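PDB 6VOQ: aldolase from Klebsiella pneumoniae, which is an aldolase-like protein of the class II aldolase and adducin N-terminal domain family that binds a zinc ion. Local coordinates for residues I92-S97 with A159-V164; H98-L103 with E182-I187; E75-R80 with R141-L146; M124-V129 with Y153-L158. All blocks are in the same frame, centred on the assembly; numbering follows the deposited sequence.

Contact 1. Residues I92-S97 with A159-V164. With ZN (zinc ion), chain B.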
loop_
_atom_site.group_PDB
_atom_site.type_symbol
_atom_site.label_atom_id
_atom_site.label_comp_id
_atom_site.label_asym_id
_atom_site.label_seq_id
_atom_site.Cartn_x
_atom_site.Cartn_y
_atom_site.Cartn_z
ATOM N N ILE A 92 -5.670 13.310 20.790
ATOM C CA ILE A 92 -5.702 13.945 19.485
ATOM C C ILE A 92 -4.686 13.253 18.598
ATOM O O ILE A 92 -3.540 13.036 19.007
ATOM C CB ILE A 92 -5.400 15.453 19.559
ATOM C CG1 ILE A 92 -6.530 16.204 20.244
ATOM C CG2 ILE A 92 -5.189 16.022 18.166
ATOM C CD1 ILE A 92 -6.293 17.706 20.243
ATOM N N VAL A 93 -5.111 12.908 17.388
ATOM C CA VAL A 93 -4.244 12.354 16.362
ATOM C C VAL A 93 -4.176 13.382 15.248
ATOM O O VAL A 93 -5.208 13.786 14.701
ATOM C CB VAL A 93 -4.766 11.003 15.853
ATOM C CG1 VAL A 93 -4.114 10.617 14.516
ATOM C CG2 VAL A 93 -4.522 9.937 16.897
ATOM N N HIS A 94 -2.975 13.849 14.948
ATOM C CA HIS A 94 -2.761 14.725 13.810
ATOM C C HIS A 94 -1.841 14.024 12.827
ATOM O O HIS A 94 -0.735 13.612 13.189
ATOM C CB HIS A 94 -2.162 16.060 14.223
ATOM C CG HIS A 94 -1.721 16.881 13.055
ATOM N ND1 HIS A 94 -2.583 17.251 12.043
ATOM C CD2 HIS A 94 -0.508 17.373 12.716
ATOM C CE1 HIS A 94 -1.922 17.956 11.143
ATOM N NE2 HIS A 94 -0.661 18.044 11.527
ATOM N N LEU A 95 -2.301 13.882 11.594
ATOM C CA LEU A 95 -1.530 13.237 10.546
ATOM C C LEU A 95 -1.638 14.056 9.274
ATOM O O LEU A 95 -2.545 14.873 9.114
ATOM C CB LEU A 95 -2.032 11.820 10.261
ATOM C CG LEU A 95 -1.952 10.799 11.373
ATOM C CD1 LEU A 95 -2.764 9.614 10.934
ATOM C CD2 LEU A 95 -0.506 10.417 11.620
ATOM N N HIS A 96 -0.694 13.835 8.368
ATOM C CA HIS A 96 -0.854 14.268 6.986
ATOM C C HIS A 96 -1.271 13.096 6.118
ATOM O O HIS A 96 -0.679 12.861 5.058
ATOM C CB HIS A 96 0.428 14.910 6.462
ATOM C CG HIS A 96 0.916 16.050 7.297
ATOM N ND1 HIS A 96 2.080 16.733 7.014
ATOM C CD2 HIS A 96 0.403 16.628 8.407
ATOM C CE1 HIS A 96 2.267 17.676 7.919
ATOM N NE2 HIS A 96 1.264 17.633 8.776
ATOM N N SER A 97 -2.262 12.324 6.573
ATOM C CA SER A 97 -2.651 11.124 5.843
ATOM C C SER A 97 -3.145 11.518 4.456
ATOM O O SER A 97 -3.739 12.586 4.268
ATOM C CB SER A 97 -3.706 10.324 6.623
ATOM O OG SER A 97 -4.877 11.080 6.915
ATOM N N ALA A 159 -6.921 23.175 6.029
ATOM C CA ALA A 159 -6.753 23.290 4.588
ATOM C C ALA A 159 -5.273 23.282 4.226
ATOM O O ALA A 159 -4.440 23.813 4.963
ATOM C CB ALA A 159 -7.424 24.566 4.087
ATOM N N ASN A 160 -4.949 22.654 3.093
ATOM C CA ASN A 160 -3.570 22.556 2.603
ATOM C C ASN A 160 -2.633 21.998 3.670
ATOM O O ASN A 160 -1.501 22.456 3.835
ATOM C CB ASN A 160 -3.051 23.907 2.115
ATOM C CG ASN A 160 -3.906 24.504 1.042
ATOM O OD1 ASN A 160 -4.773 25.341 1.311
ATOM N ND2 ASN A 160 -3.671 24.088 -0.192
ATOM N N HIS A 161 -3.104 20.999 4.405
ATOM C CA HIS A 161 -2.345 20.542 5.554
ATOM C C HIS A 161 -2.689 19.106 5.915
ATOM O O HIS A 161 -1.927 18.188 5.596
ATOM C CB HIS A 161 -2.599 21.466 6.736
ATOM C CG HIS A 161 -1.683 21.229 7.893
ATOM N ND1 HIS A 161 -1.494 22.160 8.891
ATOM C CD2 HIS A 161 -0.900 20.173 8.210
ATOM C CE1 HIS A 161 -0.636 21.684 9.774
ATOM N NE2 HIS A 161 -0.261 20.480 9.383
ATOM N N GLY A 162 -3.824 18.903 6.594
ATOM C CA GLY A 162 -4.237 17.583 7.008
ATOM C C GLY A 162 -5.217 17.567 8.172
ATOM O O GLY A 162 -5.617 18.616 8.698
ATOM N N PRO A 163 -5.615 16.362 8.597
ATOM C CA PRO A 163 -6.639 16.230 9.636
ATOM C C PRO A 163 -6.105 16.362 11.055
ATOM O O PRO A 163 -4.946 16.065 11.356
ATOM C CB PRO A 163 -7.167 14.812 9.407
ATOM C CG PRO A 163 -5.993 14.092 8.909
ATOM C CD PRO A 163 -5.294 15.054 8.002
ATOM N N VAL A 164 -6.998 16.797 11.936
ATOM C CA VAL A 164 -6.788 16.826 13.375
ATOM C C VAL A 164 -8.011 16.143 13.972
ATOM O O VAL A 164 -9.134 16.636 13.809
ATOM C CB VAL A 164 -6.638 18.257 13.914
ATOM C CG1 VAL A 164 -6.590 18.247 15.446
ATOM C CG2 VAL A 164 -5.399 18.917 13.333
HETATM ZN ZN ZN B . 0.930 19.017 10.409
#
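Three of the four zinc ligands of this class II aldolase-like fold meet here, where strand 91-94 runs antiparallel to strand 162-167 in the central sheet. Metal coordination comes first: NE2 of His94, NE2 of His96 and NE2 of His161 all point at the ion, with His161 NE2 at 2.1 Å from ZN. Glu75 completes the set of protein ligands. The His161 ring stands nearly upright to the other two, its plane at 86° to that of His94, and the three NE2 atoms converge on the ion. His94 reaches the metal because its CG lies anti to the backbone N (chi1 170°), while His96 swings its CG anti to the carbonyl carbon. Tyr121 of the second subunit stacks on the His96 ring.

Hydrogen bonding fixes the first ligand. ND1 of His94 donates to Pro163 O at 2.7 Å; the oxygen lies near the imidazole plane, while ND1 sits above the carbonyl plane. The bond sets the rotation of the imidazole and probably makes NE2 a better donor to zinc. Leu95 N adds a weak bond to the same oxygen.

Packing does the rest. His94 and Val164 form an antiparallel non-hydrogen-bonded pair, and Ile92 CG2 touches Val164 CG1. A classic beta bulge at His161 and Gly162, opposite Leu158, precedes Pro163, whose CD lies 3.0 Å from Leu95 O.

Contact 2. Residues H98-L103 with E182-I187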
loop_
_atom_site.group_PDB
_atom_site.type_symbol
_atom_site.label_atom_id
_atom_site.label_comp_id
_atom_site.label_asym_id
_atom_site.label_seq_id
_atom_site.Cartn_x
_atom_site.Cartn_y
_atom_site.Cartn_z
ATOM N N HIS A 98 -2.858 10.664 3.472
ATOM C CA HIS A 98 -2.778 11.125 2.091
ATOM C C HIS A 98 -4.103 11.712 1.609
ATOM O O HIS A 98 -4.158 12.851 1.126
ATOM C CB HIS A 98 -2.337 9.992 1.172
ATOM C CG HIS A 98 -2.302 10.400 -0.261
ATOM N ND1 HIS A 98 -1.313 11.211 -0.778
ATOM C CD2 HIS A 98 -3.191 10.201 -1.265
ATOM C CE1 HIS A 98 -1.565 11.446 -2.053
ATOM N NE2 HIS A 98 -2.700 10.849 -2.373
ATOM N N TYR A 99 -5.185 10.947 1.728
ATOM C CA TYR A 99 -6.441 11.372 1.128
ATOM C C TYR A 99 -7.121 12.474 1.929
ATOM O O TYR A 99 -7.771 13.341 1.337
ATOM C CB TYR A 99 -7.350 10.154 0.923
ATOM C CG TYR A 99 -6.727 9.209 -0.084
ATOM C CD1 TYR A 99 -6.805 9.468 -1.446
ATOM C CD2 TYR A 99 -5.995 8.101 0.328
ATOM C CE1 TYR A 99 -6.197 8.624 -2.369
ATOM C CE2 TYR A 99 -5.398 7.254 -0.585
ATOM C CZ TYR A 99 -5.499 7.528 -1.927
ATOM O OH TYR A 99 -4.902 6.692 -2.839
ATOM N N LEU A 100 -6.964 12.493 3.255
ATOM C CA LEU A 100 -7.497 13.623 4.006
ATOM C C LEU A 100 -6.712 14.891 3.710
ATOM O O LEU A 100 -7.303 15.976 3.641
ATOM C CB LEU A 100 -7.500 13.318 5.502
ATOM C CG LEU A 100 -8.693 12.495 6.004
ATOM C CD1 LEU A 100 -8.431 11.970 7.414
ATOM C CD2 LEU A 100 -9.994 13.304 5.959
ATOM N N THR A 101 -5.391 14.775 3.513
ATOM C CA THR A 101 -4.595 15.924 3.095
ATOM C C THR A 101 -4.985 16.373 1.691
ATOM O O THR A 101 -5.074 17.578 1.421
ATOM C CB THR A 101 -3.100 15.582 3.133
ATOM O OG1 THR A 101 -2.699 15.259 4.470
ATOM C CG2 THR A 101 -2.252 16.752 2.617
ATOM N N ALA A 102 -5.183 15.414 0.780
ATOM C CA ALA A 102 -5.640 15.740 -0.567
ATOM C C ALA A 102 -6.946 16.510 -0.515
ATOM O O ALA A 102 -7.066 17.597 -1.091
ATOM C CB ALA A 102 -5.813 14.469 -1.392
ATOM N N LEU A 103 -7.933 15.958 0.191
ATOM C CA LEU A 103 -9.191 16.659 0.391
ATOM C C LEU A 103 -8.971 18.065 0.931
ATOM O O LEU A 103 -9.723 18.986 0.586
ATOM C CB LEU A 103 -10.076 15.854 1.336
ATOM C CG LEU A 103 -11.486 16.370 1.578
ATOM C CD1 LEU A 103 -12.323 16.233 0.324
ATOM C CD2 LEU A 103 -12.094 15.586 2.695
ATOM N N GLU A 182 -10.096 6.626 5.463
ATOM C CA GLU A 182 -10.748 5.680 4.570
ATOM C C GLU A 182 -11.921 6.321 3.837
ATOM O O GLU A 182 -12.160 6.037 2.659
ATOM C CB GLU A 182 -11.208 4.469 5.375
ATOM C CG GLU A 182 -11.952 3.448 4.583
ATOM C CD GLU A 182 -11.093 2.812 3.512
ATOM O OE1 GLU A 182 -11.672 2.353 2.510
ATOM O OE2 GLU A 182 -9.850 2.777 3.671
ATOM N N THR A 183 -12.662 7.193 4.517
ATOM C CA THR A 183 -13.765 7.884 3.862
ATOM C C THR A 183 -13.257 8.906 2.849
ATOM O O THR A 183 -13.795 9.009 1.741
ATOM C CB THR A 183 -14.665 8.541 4.908
ATOM O OG1 THR A 183 -15.312 7.517 5.672
ATOM C CG2 THR A 183 -15.730 9.392 4.236
ATOM N N ALA A 184 -12.215 9.658 3.201
ATOM C CA ALA A 184 -11.596 10.557 2.237
ATOM C C ALA A 184 -11.046 9.782 1.049
ATOM O O ALA A 184 -11.208 10.193 -0.102
ATOM C CB ALA A 184 -10.490 11.369 2.914
ATOM N N ARG A 185 -10.426 8.635 1.310
ATOM C CA ARG A 185 -9.913 7.821 0.219
ATOM C C ARG A 185 -11.043 7.362 -0.701
ATOM O O ARG A 185 -10.882 7.314 -1.927
ATOM C CB ARG A 185 -9.143 6.631 0.796
ATOM C CG ARG A 185 -8.482 5.763 -0.258
ATOM C CD ARG A 185 -7.871 4.547 0.366
ATOM N NE ARG A 185 -7.263 3.673 -0.620
ATOM C CZ ARG A 185 -7.003 2.391 -0.392
ATOM N NH1 ARG A 185 -7.308 1.858 0.778
ATOM N NH2 ARG A 185 -6.447 1.642 -1.329
ATOM N N LEU A 186 -12.195 7.028 -0.126
ATOM C CA LEU A 186 -13.317 6.601 -0.945
ATOM C C LEU A 186 -13.781 7.714 -1.865
ATOM O O LEU A 186 -14.191 7.445 -2.999
ATOM C CB LEU A 186 -14.465 6.137 -0.059
ATOM C CG LEU A 186 -14.262 4.755 0.527
ATOM C CD1 LEU A 186 -15.197 4.564 1.707
ATOM C CD2 LEU A 186 -14.510 3.730 -0.556
ATOM N N ILE A 187 -13.725 8.963 -1.395
ATOM C CA ILE A 187 -14.079 10.093 -2.245
ATOM C C ILE A 187 -13.246 10.070 -3.520
ATOM O O ILE A 187 -13.780 10.094 -4.634
ATOM C CB ILE A 187 -13.913 11.412 -1.468
ATOM C CG1 ILE A 187 -14.962 11.498 -0.361
ATOM C CG2 ILE A 187 -14.047 12.615 -2.391
ATOM C CD1 ILE A 187 -14.776 12.656 0.589
HETATM O O HOH W 1 -6.429 4.508 -3.508
#
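Residues 98-103 and 182-187, on helix 98-104 and helix 170-190, cross at 62°, the axes of these short pieces 7.7 Å apart, and the tightest packing lies where Tyr99 meets Arg185. Arg185 is the side chain to follow. Its CG is anti to the backbone N (chi1 -176°) and the chain stays extended as far as NE, so it runs obliquely across the Tyr99 ring. CB starts beside the near end of the ring, 3.5 Å from Tyr99 CD2. CG comes next and sits over the face, 3.6 Å from the Tyr99 ring centroid and only 20° off the normal, a CH-pi contact offset toward the CE2 rim. CD passes on along that rim, 3.8 Å from Tyr99 CE2. NE then donates to a water at 3.1 Å, and Tyr99 OH is hydrogen-bonded to the same water, which links the Tyr99 hydroxyl to the Arg185 NE. At the end, NH1 makes a long salt bridge back to Glu182 OE2, while NH2 has a weak hydrogen bond to Tyr99 OH of the third subunit. The opposite face of the Tyr99 ring is covered by CD2 of its neighbour His98, so the ring is sandwiched.

Behind this pair the packing is apolar. Ala184 CB fits against the backbone of Tyr99 and lies 3.6 Å from Leu100 CD2; further along, Leu103 CD1 faces Ile187 CD1. Glu181 bonds the backbone N atoms of Tyr99 and Leu100. The whole is an oblique helix-helix packing whose outer residues take part in the subunit interfaces of this tetrameric, class II aldolase-type fold.

Contact 3. Residues E75-R80 with R141-L146. With ZN (zinc ion), chain B.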
loop_
_atom_site.group_PDB
_atom_site.type_symbol
_atom_site.label_atom_id
_atom_site.label_comp_id
_atom_site.label_asym_id
_atom_site.label_seq_id
_atom_site.Cartn_x
_atom_site.Cartn_y
_atom_site.Cartn_z
ATOM N N GLU A 75 3.429 21.537 16.742
ATOM C CA GLU A 75 2.001 21.499 16.462
ATOM C C GLU A 75 1.163 21.165 17.687
ATOM O O GLU A 75 -0.074 21.238 17.612
ATOM C CB GLU A 75 1.723 20.501 15.339
ATOM C CG GLU A 75 2.503 20.826 14.085
ATOM C CD GLU A 75 2.099 19.991 12.902
ATOM O OE1 GLU A 75 1.331 20.502 12.059
ATOM O OE2 GLU A 75 2.551 18.829 12.815
ATOM N N VAL A 76 1.800 20.823 18.811
ATOM C CA VAL A 76 1.068 20.602 20.053
ATOM C C VAL A 76 0.371 21.879 20.498
ATOM O O VAL A 76 -0.616 21.822 21.239
ATOM C CB VAL A 76 2.025 20.047 21.133
ATOM C CG1 VAL A 76 1.332 19.919 22.487
ATOM C CG2 VAL A 76 2.575 18.694 20.689
ATOM N N THR A 77 0.850 23.034 20.026
ATOM C CA THR A 77 0.167 24.300 20.272
ATOM C C THR A 77 -1.314 24.219 19.912
ATOM O O THR A 77 -2.174 24.635 20.699
ATOM C CB THR A 77 0.844 25.424 19.487
ATOM O OG1 THR A 77 2.196 25.570 19.936
ATOM C CG2 THR A 77 0.118 26.736 19.726
ATOM N N PHE A 78 -1.644 23.693 18.728
ATOM C CA PHE A 78 -3.061 23.645 18.388
ATOM C C PHE A 78 -3.742 22.371 18.872
ATOM O O PHE A 78 -4.971 22.310 18.870
ATOM C CB PHE A 78 -3.296 23.864 16.874
ATOM C CG PHE A 78 -2.718 22.805 15.954
ATOM C CD1 PHE A 78 -3.231 21.520 15.913
ATOM C CD2 PHE A 78 -1.724 23.138 15.058
ATOM C CE1 PHE A 78 -2.708 20.576 15.050
ATOM C CE2 PHE A 78 -1.201 22.200 14.178
ATOM C CZ PHE A 78 -1.690 20.923 14.174
ATOM N N HIS A 79 -2.982 21.360 19.296
ATOM C CA HIS A 79 -3.569 20.300 20.108
ATOM C C HIS A 79 -4.200 20.880 21.367
ATOM O O HIS A 79 -5.355 20.585 21.691
ATOM C CB HIS A 79 -2.502 19.286 20.501
ATOM C CG HIS A 79 -2.134 18.331 19.418
ATOM N ND1 HIS A 79 -2.206 16.965 19.581
ATOM C CD2 HIS A 79 -1.658 18.541 18.168
ATOM C CE1 HIS A 79 -1.803 16.372 18.472
ATOM N NE2 HIS A 79 -1.468 17.306 17.600
ATOM N N ARG A 80 -3.436 21.699 22.099
ATOM C CA ARG A 80 -3.913 22.263 23.358
ATOM C C ARG A 80 -5.174 23.083 23.165
ATOM O O ARG A 80 -6.087 23.009 23.992
ATOM C CB ARG A 80 -2.825 23.130 23.995
ATOM C CG ARG A 80 -1.560 22.358 24.331
ATOM C CD ARG A 80 -0.607 23.170 25.180
ATOM N NE ARG A 80 0.210 24.071 24.380
ATOM C CZ ARG A 80 0.088 25.394 24.379
ATOM N NH1 ARG A 80 -0.826 25.986 25.140
ATOM N NH2 ARG A 80 0.891 26.126 23.620
ATOM N N ARG A 141 -3.437 31.818 14.277
ATOM C CA ARG A 141 -4.796 31.668 13.770
ATOM C C ARG A 141 -5.207 30.207 13.622
ATOM O O ARG A 141 -6.408 29.909 13.629
ATOM C CB ARG A 141 -4.943 32.388 12.433
ATOM C CG ARG A 141 -5.207 33.873 12.571
ATOM C CD ARG A 141 -5.078 34.576 11.243
ATOM N NE ARG A 141 -3.750 34.417 10.659
ATOM C CZ ARG A 141 -3.370 35.006 9.530
ATOM N NH1 ARG A 141 -4.216 35.785 8.875
ATOM N NH2 ARG A 141 -2.150 34.813 9.051
ATOM N N ILE A 142 -4.250 29.290 13.489
ATOM C CA ILE A 142 -4.611 27.880 13.418
ATOM C C ILE A 142 -5.230 27.443 14.734
ATOM O O ILE A 142 -6.386 27.013 14.781
ATOM C CB ILE A 142 -3.392 27.026 13.043
ATOM C CG1 ILE A 142 -2.854 27.470 11.679
ATOM C CG2 ILE A 142 -3.772 25.553 13.023
ATOM C CD1 ILE A 142 -1.545 26.829 11.287
ATOM N N ALA A 143 -4.486 27.609 15.831
ATOM C CA ALA A 143 -5.009 27.311 17.162
ATOM C C ALA A 143 -6.280 28.098 17.479
ATOM O O ALA A 143 -7.184 27.573 18.142
ATOM C CB ALA A 143 -3.939 27.596 18.215
ATOM N N GLN A 144 -6.373 29.347 17.019
ATOM C CA GLN A 144 -7.567 30.136 17.298
ATOM C C GLN A 144 -8.788 29.504 16.650
ATOM O O GLN A 144 -9.832 29.346 17.288
ATOM C CB GLN A 144 -7.381 31.577 16.814
ATOM C CG GLN A 144 -6.318 32.374 17.574
ATOM C CD GLN A 144 -5.887 33.643 16.830
ATOM O OE1 GLN A 144 -6.586 34.120 15.934
ATOM N NE2 GLN A 144 -4.729 34.181 17.195
ATOM N N ALA A 145 -8.662 29.116 15.382
ATOM C CA ALA A 145 -9.774 28.483 14.683
ATOM C C ALA A 145 -10.189 27.187 15.370
ATOM O O ALA A 145 -11.383 26.942 15.581
ATOM C CB ALA A 145 -9.386 28.231 13.224
ATOM N N LEU A 146 -9.210 26.364 15.758
ATOM C CA LEU A 146 -9.502 25.100 16.423
ATOM C C LEU A 146 -10.184 25.311 17.772
ATOM O O LEU A 146 -11.139 24.600 18.107
ATOM C CB LEU A 146 -8.217 24.298 16.582
ATOM C CG LEU A 146 -7.731 23.698 15.259
ATOM C CD1 LEU A 146 -6.542 22.769 15.491
ATOM C CD2 LEU A 146 -8.861 22.955 14.599
HETATM ZN ZN ZN B . 0.930 19.017 10.409
#
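Phe78 holds its ring in the crowded position, CG between the backbone N and the carbonyl carbon (chi1 64°), which folds the ring back toward Glu75 so that Glu75 O lies over the centre of one face. This is the packing of helix 76-83 on helix 140-149, on one side of the central sheet of the class II aldolase-type fold; residues 76-80 and 141-146 run nearly parallel, crossing at -23° with the axes of these short pieces 8.4 Å apart. Phe78 carries almost all of it. Its CB rests against Ala143, the two CB atoms 4.0 Å apart, and this is where the backbones come nearest, with Phe78 CA 4.3 Å from Ala143 CA. Both branched side chains, one helical turn apart, approach the ring obliquely from the side away from Glu75 O: Phe78 CD2 meets Ile142 CG2 at 3.8 Å, the two side chains lying alongside and pointing the same way, while Leu146 crosses obliquely, its CD1 3.6 Å from Phe78 CD1. Thr77 adds a looser touch to Ala143 at the exposed margin.

The join is entirely apolar, yet it sits next to the metal. The Phe78 ring packs edge-to-face with His94, a zinc ligand, and also reaches Leu158. Glu75, just ahead of Val76 in the chain, sends its extended side chain to the ion; OE2 has a weak hydrogen bond from Asn30 ND2, and OE1 binds ZN at 2.2 Å.

Contact 4. Residues M124-V129 with Y153-L158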
loop_
_atom_site.group_PDB
_atom_site.type_symbol
_atom_site.label_atom_id
_atom_site.label_comp_id
_atom_site.label_asym_id
_atom_site.label_seq_id
_atom_site.Cartn_x
_atom_site.Cartn_y
_atom_site.Cartn_z
ATOM N N MET A 124 -21.582 8.417 12.562
ATOM C CA MET A 124 -21.852 7.858 13.878
ATOM C C MET A 124 -20.768 8.245 14.863
ATOM O O MET A 124 -21.061 8.638 15.998
ATOM C CB MET A 124 -21.970 6.336 13.799
ATOM C CG MET A 124 -23.104 5.858 12.916
ATOM S SD MET A 124 -23.094 4.079 12.684
ATOM C CE MET A 124 -23.365 3.542 14.366
ATOM N N ARG A 125 -19.510 8.149 14.443
ATOM C CA ARG A 125 -18.405 8.248 15.377
ATOM C C ARG A 125 -17.753 9.617 15.394
ATOM O O ARG A 125 -17.141 9.974 16.406
ATOM C CB ARG A 125 -17.355 7.179 15.060
ATOM C CG ARG A 125 -17.969 5.797 14.891
ATOM C CD ARG A 125 -17.009 4.815 14.239
ATOM N NE ARG A 125 -15.977 4.381 15.171
ATOM C CZ ARG A 125 -14.706 4.753 15.093
ATOM N NH1 ARG A 125 -14.318 5.570 14.124
ATOM N NH2 ARG A 125 -13.829 4.313 15.986
ATOM N N VAL A 126 -17.883 10.403 14.328
ATOM C CA VAL A 126 -17.156 11.663 14.275
ATOM C C VAL A 126 -18.141 12.815 14.162
ATOM O O VAL A 126 -18.103 13.759 14.960
ATOM C CB VAL A 126 -16.134 11.676 13.121
ATOM C CG1 VAL A 126 -15.296 12.923 13.188
ATOM C CG2 VAL A 126 -15.234 10.449 13.201
ATOM N N GLY A 127 -19.037 12.739 13.188
ATOM C CA GLY A 127 -19.922 13.841 12.871
ATOM C C GLY A 127 -19.360 14.695 11.753
ATOM O O GLY A 127 -18.513 14.264 10.972
ATOM N N ASP A 128 -19.835 15.938 11.694
ATOM C CA ASP A 128 -19.376 16.852 10.661
ATOM C C ASP A 128 -17.919 17.223 10.881
ATOM O O ASP A 128 -17.421 17.244 12.010
ATOM C CB ASP A 128 -20.222 18.125 10.635
ATOM C CG ASP A 128 -21.624 17.887 10.109
ATOM O OD1 ASP A 128 -21.980 16.719 9.854
ATOM O OD2 ASP A 128 -22.382 18.872 9.974
ATOM N N VAL A 129 -17.245 17.540 9.779
ATOM C CA VAL A 129 -15.836 17.909 9.795
ATOM C C VAL A 129 -15.662 19.309 9.215
ATOM O O VAL A 129 -15.746 19.489 7.993
ATOM C CB VAL A 129 -14.988 16.881 9.031
ATOM C CG1 VAL A 129 -13.527 17.264 9.117
ATOM C CG2 VAL A 129 -15.218 15.464 9.599
ATOM N N TYR A 153 -17.173 20.174 17.268
ATOM C CA TYR A 153 -16.708 19.221 16.273
ATOM C C TYR A 153 -15.632 18.330 16.868
ATOM O O TYR A 153 -14.784 18.794 17.633
ATOM C CB TYR A 153 -16.185 19.946 15.032
ATOM C CG TYR A 153 -17.234 20.806 14.381
ATOM C CD1 TYR A 153 -18.209 20.244 13.568
ATOM C CD2 TYR A 153 -17.265 22.176 14.587
ATOM C CE1 TYR A 153 -19.184 21.020 12.972
ATOM C CE2 TYR A 153 -18.235 22.964 13.990
ATOM C CZ TYR A 153 -19.191 22.376 13.182
ATOM O OH TYR A 153 -20.161 23.139 12.584
ATOM N N ASN A 154 -15.668 17.049 16.509
ATOM C CA ASN A 154 -14.709 16.089 17.030
ATOM C C ASN A 154 -13.507 15.880 16.123
ATOM O O ASN A 154 -12.565 15.188 16.522
ATOM C CB ASN A 154 -15.407 14.759 17.280
ATOM C CG ASN A 154 -16.633 14.928 18.126
ATOM O OD1 ASN A 154 -16.614 15.664 19.115
ATOM N ND2 ASN A 154 -17.715 14.271 17.742
ATOM N N ALA A 155 -13.516 16.459 14.927
ATOM C CA ALA A 155 -12.385 16.390 14.020
ATOM C C ALA A 155 -12.411 17.637 13.149
ATOM O O ALA A 155 -13.430 18.319 13.040
ATOM C CB ALA A 155 -12.418 15.114 13.174
ATOM N N PHE A 156 -11.264 17.948 12.550
ATOM C CA PHE A 156 -11.064 19.207 11.847
ATOM C C PHE A 156 -10.121 18.982 10.679
ATOM O O PHE A 156 -9.135 18.250 10.802
ATOM C CB PHE A 156 -10.466 20.296 12.758
ATOM C CG PHE A 156 -10.982 20.271 14.161
ATOM C CD1 PHE A 156 -12.147 20.938 14.489
ATOM C CD2 PHE A 156 -10.290 19.599 15.161
ATOM C CE1 PHE A 156 -12.628 20.926 15.784
ATOM C CE2 PHE A 156 -10.768 19.579 16.451
ATOM C CZ PHE A 156 -11.939 20.244 16.764
ATOM N N LEU A 157 -10.406 19.628 9.557
ATOM C CA LEU A 157 -9.532 19.542 8.395
ATOM C C LEU A 157 -8.846 20.889 8.234
ATOM O O LEU A 157 -9.507 21.896 7.947
ATOM C CB LEU A 157 -10.309 19.144 7.147
ATOM C CG LEU A 157 -9.509 18.769 5.899
ATOM C CD1 LEU A 157 -8.540 17.644 6.180
ATOM C CD2 LEU A 157 -10.443 18.371 4.777
ATOM N N LEU A 158 -7.529 20.905 8.452
ATOM C CA LEU A 158 -6.710 22.082 8.185
ATOM C C LEU A 158 -6.414 22.143 6.693
ATOM O O LEU A 158 -5.758 21.247 6.151
ATOM C CB LEU A 158 -5.408 22.029 8.978
ATOM C CG LEU A 158 -5.472 21.775 10.477
ATOM C CD1 LEU A 158 -4.066 21.878 11.035
ATOM C CD2 LEU A 158 -6.381 22.763 11.166
HETATM O O HOH W 2 -17.549 16.482 14.516
HETATM O O HOH W 3 -21.556 21.568 10.557
#
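The turn that follows helix 121-125 packs here against the start of strand 155-158, in the sheet of the class II aldolase-type fold. Gly127 leaves the helix with positive phi, and the backbone then bends so that the carbonyls of Val126 and Asp128 both look toward Asn154. ND2 of Asn154 donates to Val126 O at 2.9 Å, in the carbonyl plane and on a lone pair, though the bond is bent (140° at the hydrogen). One water joins the same groups: it donates to Val126 O and to Asp128 O, 2.6 Å from the latter, and accepts from Asn154 N. A second water donates to Asp128 OD2 and accepts from Tyr153 OH. The Tyr153 ring turns its edge to the turn, with CD1 3.5 Å from Asp128 O.

Below this polar layer the contact is apolar. Val126 CG1 touches Ala155 CB at 3.6 Å, and Val129 CG1 lies 4.2 Å from Leu157 CB. Leu180 of helix 170-190 covers Val129 and Ala155. Val126 O thus takes two donors, one amide and one water, so the polar part of the joint runs mainly through the turn's backbone oxygens, with solvent as part of it.

Contact 1 is the core of the set, its centre about 6 Å from the centre of the chain; contacts 3 and 4 are also buried, whereas contact 2 lies farther out, partly buried and beside other subunits. Contacts 1 and 3 share the zinc ion, three histidines coming from one and a glutamate from the other, but coordination and hydrogen bonds dominate the first and apolar packing the second. Contact 4 joins contact 1 through adjacent strands, Val164 O meeting Phe156 N, and relies on water more than either. Contact 2 continues contact 1 along both of its segments, strands leading into helices, and Thr101 probably bonds back to His161 O. Leu157 links contacts 2 and 4, while Leu158 bridges contacts 3 and 4.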